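Local coordinates for protein UTP--glucose-1-phosphate uridylyltransferase (Acinetobacter baumannii, PDB 6IKX) that catalyses the transfer of a uridylyl group from UTP to alpha-D-glucose 1-phosphate, giving UDP-glucose and diphosphate, at residues V160-V174 with V192-V206. The protein carries 1 engineered substitution. Numbering follows the deposited sequence.
Sequences VEAVPDHLVDQYGIV and VEKPPVGAAPSNLSV
Val192 pairs with Ile173 through two backbone hydrogen bonds, one of them Val192 N to Ile173 O (2.7 Å). Glu193 follows opposite Gly172, and its carboxylate bends back over that glycine. Both residues bind UDP-glucose, as does Val206. Lys194 N continues the pairing with a bond to Tyr171 O. The Pro195 ring packs at about a right angle against Ile173, with CG 3.7 Å from Ile173 CG1. In this GT-A nucleotidyltransferase domain, strand 172-175 pairs antiparallel with 190-193, and strand 204-207 runs antiparallel to 156-162. A type I turn from Pro196 to Ala199 then reverses the chain. Ala200 CB meets Val168 CG2 at 3.5 Å. Ser202 OG donates to Val174 O (2.8 Å) in the carbonyl plane. It also accepts from Leu204 N in an ST turn, so the hydroxyl gives one hydrogen bond and receives another. Asn203 O takes Val163 N almost head-on (3.0 Å). Leu204 O receives Val174 N, and Leu204 CB touches both Val174 CG2 and Val160 CG2. Ser205 grips Glu161 O twice. Its OG sits between the backbone N and the carbonyl carbon (chi1 81°), which turns it onto a lone pair in the carbonyl plane, while N comes from above. Val206 N bonds to Gly172 O.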
loop_
_atom_site.group_PDB
_atom_site.type_symbol
_atom_site.label_atom_id
_atom_site.label_comp_id
_atom_site.label_asym_id
_atom_site.label_seq_id
_atom_site.Cartn_x
_atom_site.Cartn_y
_atom_site.Cartn_z
ATOM N N VAL A 160 -21.867 -13.620 -26.357
ATOM C CA VAL A 160 -21.189 -14.809 -26.957
ATOM C C VAL A 160 -20.513 -14.399 -28.266
ATOM O O VAL A 160 -20.867 -13.350 -28.837
ATOM C CB VAL A 160 -22.158 -15.980 -27.207
ATOM C CG1 VAL A 160 -22.807 -16.456 -25.921
ATOM C CG2 VAL A 160 -23.230 -15.661 -28.244
ATOM N N GLU A 161 -19.580 -15.213 -28.744
ATOM C CA GLU A 161 -18.877 -14.940 -30.023
ATOM C C GLU A 161 -18.521 -16.266 -30.697
ATOM O O GLU A 161 -18.027 -17.174 -29.997
ATOM C CB GLU A 161 -17.703 -14.015 -29.730
ATOM C CG GLU A 161 -16.355 -14.597 -29.998
ATOM C CD GLU A 161 -15.254 -13.607 -29.710
ATOM O OE1 GLU A 161 -15.003 -12.699 -30.551
ATOM O OE2 GLU A 161 -14.690 -13.724 -28.620
ATOM N N ALA A 162 -18.828 -16.383 -31.991
ATOM C CA ALA A 162 -18.455 -17.531 -32.852
ATOM C C ALA A 162 -16.945 -17.786 -32.717
ATOM O O ALA A 162 -16.171 -16.816 -32.862
ATOM C CB ALA A 162 -18.838 -17.225 -34.282
ATOM N N VAL A 163 -16.549 -19.024 -32.412
ATOM C CA VAL A 163 -15.131 -19.511 -32.399
ATOM C C VAL A 163 -15.016 -20.663 -33.400
ATOM O O VAL A 163 -16.024 -21.283 -33.745
ATOM C CB VAL A 163 -14.711 -19.973 -30.992
ATOM C CG1 VAL A 163 -14.769 -18.832 -29.988
ATOM C CG2 VAL A 163 -15.541 -21.158 -30.507
ATOM N N PRO A 164 -13.804 -20.994 -33.910
ATOM C CA PRO A 164 -13.619 -22.177 -34.759
ATOM C C PRO A 164 -14.097 -23.502 -34.135
ATOM O O PRO A 164 -13.866 -23.682 -32.951
ATOM C CB PRO A 164 -12.101 -22.183 -34.987
ATOM C CG PRO A 164 -11.742 -20.720 -34.930
ATOM C CD PRO A 164 -12.579 -20.194 -33.788
ATOM N N ASP A 165 -14.755 -24.362 -34.939
ATOM C CA ASP A 165 -15.379 -25.658 -34.535
ATOM C C ASP A 165 -14.398 -26.522 -33.727
ATOM O O ASP A 165 -14.796 -27.126 -32.697
ATOM C CB ASP A 165 -15.818 -26.459 -35.760
ATOM C CG ASP A 165 -17.060 -25.903 -36.436
ATOM O OD1 ASP A 165 -18.078 -25.676 -35.743
ATOM O OD2 ASP A 165 -16.997 -25.698 -37.648
ATOM N N HIS A 166 -13.155 -26.583 -34.195
ATOM C CA HIS A 166 -12.091 -27.472 -33.666
ATOM C C HIS A 166 -11.444 -26.902 -32.397
ATOM O O HIS A 166 -10.481 -27.545 -31.956
ATOM C CB HIS A 166 -11.034 -27.697 -34.752
ATOM C CG HIS A 166 -10.228 -26.482 -35.059
ATOM N ND1 HIS A 166 -9.291 -25.972 -34.167
ATOM C CD2 HIS A 166 -10.228 -25.668 -36.139
ATOM C CE1 HIS A 166 -8.738 -24.901 -34.695
ATOM N NE2 HIS A 166 -9.297 -24.695 -35.905
ATOM N N LEU A 167 -11.925 -25.760 -31.865
ATOM C CA LEU A 167 -11.414 -25.056 -30.643
ATOM C C LEU A 167 -12.548 -24.800 -29.631
ATOM O O LEU A 167 -12.372 -23.924 -28.780
ATOM C CB LEU A 167 -10.765 -23.722 -31.053
ATOM N N VAL A 168 -13.668 -25.523 -29.696
ATOM C CA VAL A 168 -14.867 -25.245 -28.846
ATOM C C VAL A 168 -14.668 -25.831 -27.449
ATOM O O VAL A 168 -15.449 -25.462 -26.546
ATOM C CB VAL A 168 -16.186 -25.759 -29.460
ATOM C CG1 VAL A 168 -16.449 -25.146 -30.826
ATOM C CG2 VAL A 168 -16.238 -27.267 -29.522
ATOM N N ASP A 169 -13.672 -26.701 -27.264
ATOM C CA ASP A 169 -13.424 -27.387 -25.967
ATOM C C ASP A 169 -12.572 -26.476 -25.073
ATOM O O ASP A 169 -12.195 -26.922 -23.978
ATOM C CB ASP A 169 -12.817 -28.782 -26.174
ATOM C CG ASP A 169 -11.503 -28.811 -26.941
ATOM O OD1 ASP A 169 -11.443 -28.248 -28.074
ATOM O OD2 ASP A 169 -10.552 -29.410 -26.411
ATOM N N GLN A 170 -12.326 -25.232 -25.504
ATOM C CA GLN A 170 -11.604 -24.190 -24.724
ATOM C C GLN A 170 -12.577 -23.250 -24.013
ATOM O O GLN A 170 -12.107 -22.359 -23.309
ATOM C CB GLN A 170 -10.774 -23.279 -25.630
ATOM C CG GLN A 170 -10.075 -24.006 -26.762
ATOM C CD GLN A 170 -8.830 -24.669 -26.254
ATOM O OE1 GLN A 170 -7.783 -24.584 -26.880
ATOM N NE2 GLN A 170 -8.935 -25.291 -25.089
ATOM N N TYR A 171 -13.879 -23.377 -24.236
ATOM C CA TYR A 171 -14.831 -22.299 -23.887
ATOM C C TYR A 171 -16.008 -22.869 -23.105
ATOM O O TYR A 171 -16.280 -24.071 -23.230
ATOM C CB TYR A 171 -15.275 -21.576 -25.161
ATOM C CG TYR A 171 -14.157 -20.935 -25.945
ATOM C CD1 TYR A 171 -13.610 -19.723 -25.565
ATOM C CD2 TYR A 171 -13.644 -21.550 -27.072
ATOM C CE1 TYR A 171 -12.586 -19.130 -26.288
ATOM C CE2 TYR A 171 -12.607 -20.987 -27.795
ATOM C CZ TYR A 171 -12.080 -19.768 -27.406
ATOM O OH TYR A 171 -11.063 -19.221 -28.136
ATOM N N GLY A 172 -16.632 -22.034 -22.268
ATOM C CA GLY A 172 -18.073 -22.145 -21.971
ATOM C C GLY A 172 -18.834 -21.903 -23.262
ATOM O O GLY A 172 -18.477 -20.921 -23.943
ATOM N N ILE A 173 -19.755 -22.799 -23.641
ATOM C CA ILE A 173 -20.505 -22.751 -24.937
ATOM C C ILE A 173 -22.012 -22.736 -24.648
ATOM O O ILE A 173 -22.461 -23.580 -23.857
ATOM C CB ILE A 173 -20.125 -23.950 -25.824
ATOM C CG1 ILE A 173 -18.677 -23.860 -26.306
ATOM C CG2 ILE A 173 -21.103 -24.086 -26.988
ATOM C CD1 ILE A 173 -18.484 -23.217 -27.684
ATOM N N VAL A 174 -22.781 -21.869 -25.309
ATOM C CA VAL A 174 -24.246 -21.768 -25.029
ATOM C C VAL A 174 -25.007 -22.798 -25.869
ATOM O O VAL A 174 -24.631 -23.090 -27.010
ATOM C CB VAL A 174 -24.801 -20.350 -25.233
ATOM C CG1 VAL A 174 -24.263 -19.416 -24.170
ATOM C CG2 VAL A 174 -24.550 -19.800 -26.631
ATOM N N VAL A 192 -22.518 -25.090 -21.566
ATOM C CA VAL A 192 -21.670 -26.293 -21.344
ATOM C C VAL A 192 -20.221 -25.808 -21.216
ATOM O O VAL A 192 -19.707 -25.265 -22.229
ATOM C CB VAL A 192 -21.823 -27.317 -22.494
ATOM C CG1 VAL A 192 -21.074 -28.620 -22.219
ATOM C CG2 VAL A 192 -23.278 -27.623 -22.805
ATOM N N GLU A 193 -19.589 -26.027 -20.054
ATOM C CA GLU A 193 -18.118 -25.865 -19.856
ATOM C C GLU A 193 -17.323 -26.805 -20.793
ATOM O O GLU A 193 -17.403 -28.029 -20.629
ATOM C CB GLU A 193 -17.714 -26.110 -18.397
ATOM C CG GLU A 193 -17.730 -24.879 -17.504
ATOM C CD GLU A 193 -17.504 -23.554 -18.225
ATOM O OE1 GLU A 193 -16.366 -23.358 -18.757
ATOM O OE2 GLU A 193 -18.482 -22.725 -18.286
ATOM N N LYS A 194 -16.546 -26.238 -21.727
ATOM C CA LYS A 194 -15.501 -26.956 -22.513
ATOM C C LYS A 194 -16.096 -28.253 -23.043
ATOM O O LYS A 194 -15.713 -29.343 -22.642
ATOM C CB LYS A 194 -14.272 -27.219 -21.637
ATOM C CG LYS A 194 -14.309 -26.552 -20.268
ATOM C CD LYS A 194 -12.946 -26.243 -19.723
ATOM C CE LYS A 194 -12.295 -25.093 -20.454
ATOM N NZ LYS A 194 -10.903 -24.934 -19.987
ATOM N N PRO A 195 -17.085 -28.189 -23.951
ATOM C CA PRO A 195 -17.666 -29.409 -24.494
ATOM C C PRO A 195 -16.630 -30.023 -25.438
ATOM O O PRO A 195 -15.832 -29.295 -26.039
ATOM C CB PRO A 195 -18.937 -28.897 -25.195
ATOM C CG PRO A 195 -18.554 -27.505 -25.657
ATOM C CD PRO A 195 -17.633 -26.975 -24.572
ATOM N N PRO A 196 -16.590 -31.372 -25.572
ATOM C CA PRO A 196 -15.724 -32.033 -26.557
ATOM C C PRO A 196 -15.970 -31.621 -28.016
ATOM O O PRO A 196 -17.110 -31.511 -28.414
ATOM C CB PRO A 196 -16.051 -33.526 -26.389
ATOM C CG PRO A 196 -17.374 -33.556 -25.637
ATOM C CD PRO A 196 -17.344 -32.336 -24.746
ATOM N N VAL A 197 -14.891 -31.475 -28.790
ATOM C CA VAL A 197 -14.901 -30.947 -30.190
ATOM C C VAL A 197 -15.957 -31.691 -31.010
ATOM O O VAL A 197 -16.569 -31.064 -31.868
ATOM C CB VAL A 197 -13.506 -31.019 -30.839
ATOM C CG1 VAL A 197 -13.577 -30.850 -32.354
ATOM C CG2 VAL A 197 -12.552 -30.002 -30.218
ATOM N N GLY A 198 -16.200 -32.966 -30.728
ATOM C CA GLY A 198 -17.354 -33.667 -31.316
ATOM C C GLY A 198 -18.702 -33.026 -30.959
ATOM O O GLY A 198 -19.544 -32.931 -31.865
ATOM N N ALA A 199 -18.935 -32.634 -29.693
ATOM C CA ALA A 199 -20.280 -32.641 -29.057
ATOM C C ALA A 199 -20.639 -31.288 -28.417
ATOM O O ALA A 199 -21.166 -31.287 -27.282
ATOM C CB ALA A 199 -20.340 -33.770 -28.047
ATOM N N ALA A 200 -20.437 -30.181 -29.142
ATOM C CA ALA A 200 -20.754 -28.801 -28.688
ATOM C C ALA A 200 -22.155 -28.407 -29.152
ATOM O O ALA A 200 -22.497 -28.582 -30.322
ATOM C CB ALA A 200 -19.724 -27.810 -29.187
ATOM N N PRO A 201 -23.007 -27.874 -28.245
ATOM C CA PRO A 201 -24.360 -27.448 -28.603
ATOM C C PRO A 201 -24.424 -26.340 -29.657
ATOM O O PRO A 201 -25.466 -26.209 -30.232
ATOM C CB PRO A 201 -24.989 -26.878 -27.330
ATOM C CG PRO A 201 -23.940 -27.028 -26.235
ATOM C CD PRO A 201 -22.741 -27.755 -26.807
ATOM N N SER A 202 -23.334 -25.584 -29.821
ATOM C CA SER A 202 -23.138 -24.505 -30.823
ATOM C C SER A 202 -21.639 -24.183 -30.928
ATOM O O SER A 202 -20.839 -24.840 -30.232
ATOM C CB SER A 202 -23.928 -23.280 -30.449
ATOM O OG SER A 202 -23.277 -22.537 -29.430
ATOM N N ASN A 203 -21.270 -23.179 -31.731
ATOM C CA ASN A 203 -19.884 -22.641 -31.766
ATOM C C ASN A 203 -19.840 -21.263 -31.080
ATOM O O ASN A 203 -18.896 -20.481 -31.365
ATOM C CB ASN A 203 -19.367 -22.567 -33.201
ATOM C CG ASN A 203 -20.082 -21.496 -33.986
ATOM O OD1 ASN A 203 -21.168 -21.068 -33.602
ATOM N ND2 ASN A 203 -19.473 -21.049 -35.066
ATOM N N LEU A 204 -20.808 -20.984 -30.198
ATOM C CA LEU A 204 -21.027 -19.657 -29.553
ATOM C C LEU A 204 -20.452 -19.671 -28.121
ATOM O O LEU A 204 -21.052 -20.343 -27.232
ATOM C CB LEU A 204 -22.528 -19.303 -29.578
ATOM C CG LEU A 204 -23.165 -19.059 -30.961
ATOM C CD1 LEU A 204 -24.553 -18.448 -30.827
ATOM C CD2 LEU A 204 -22.316 -18.165 -31.863
ATOM N N SER A 205 -19.344 -18.934 -27.899
ATOM C CA SER A 205 -18.564 -18.929 -26.626
ATOM C C SER A 205 -19.017 -17.777 -25.724
ATOM O O SER A 205 -19.266 -16.705 -26.248
ATOM C CB SER A 205 -17.084 -18.865 -26.886
ATOM O OG SER A 205 -16.653 -17.534 -27.146
ATOM N N VAL A 206 -19.132 -18.027 -24.420
ATOM C CA VAL A 206 -19.388 -16.997 -23.380
ATOM C C VAL A 206 -18.172 -16.069 -23.286
ATOM O O VAL A 206 -17.061 -16.565 -23.044
ATOM C CB VAL A 206 -19.655 -17.664 -22.029
ATOM C CG1 VAL A 206 -19.843 -16.613 -20.939
ATOM C CG2 VAL A 206 -20.824 -18.625 -22.137
#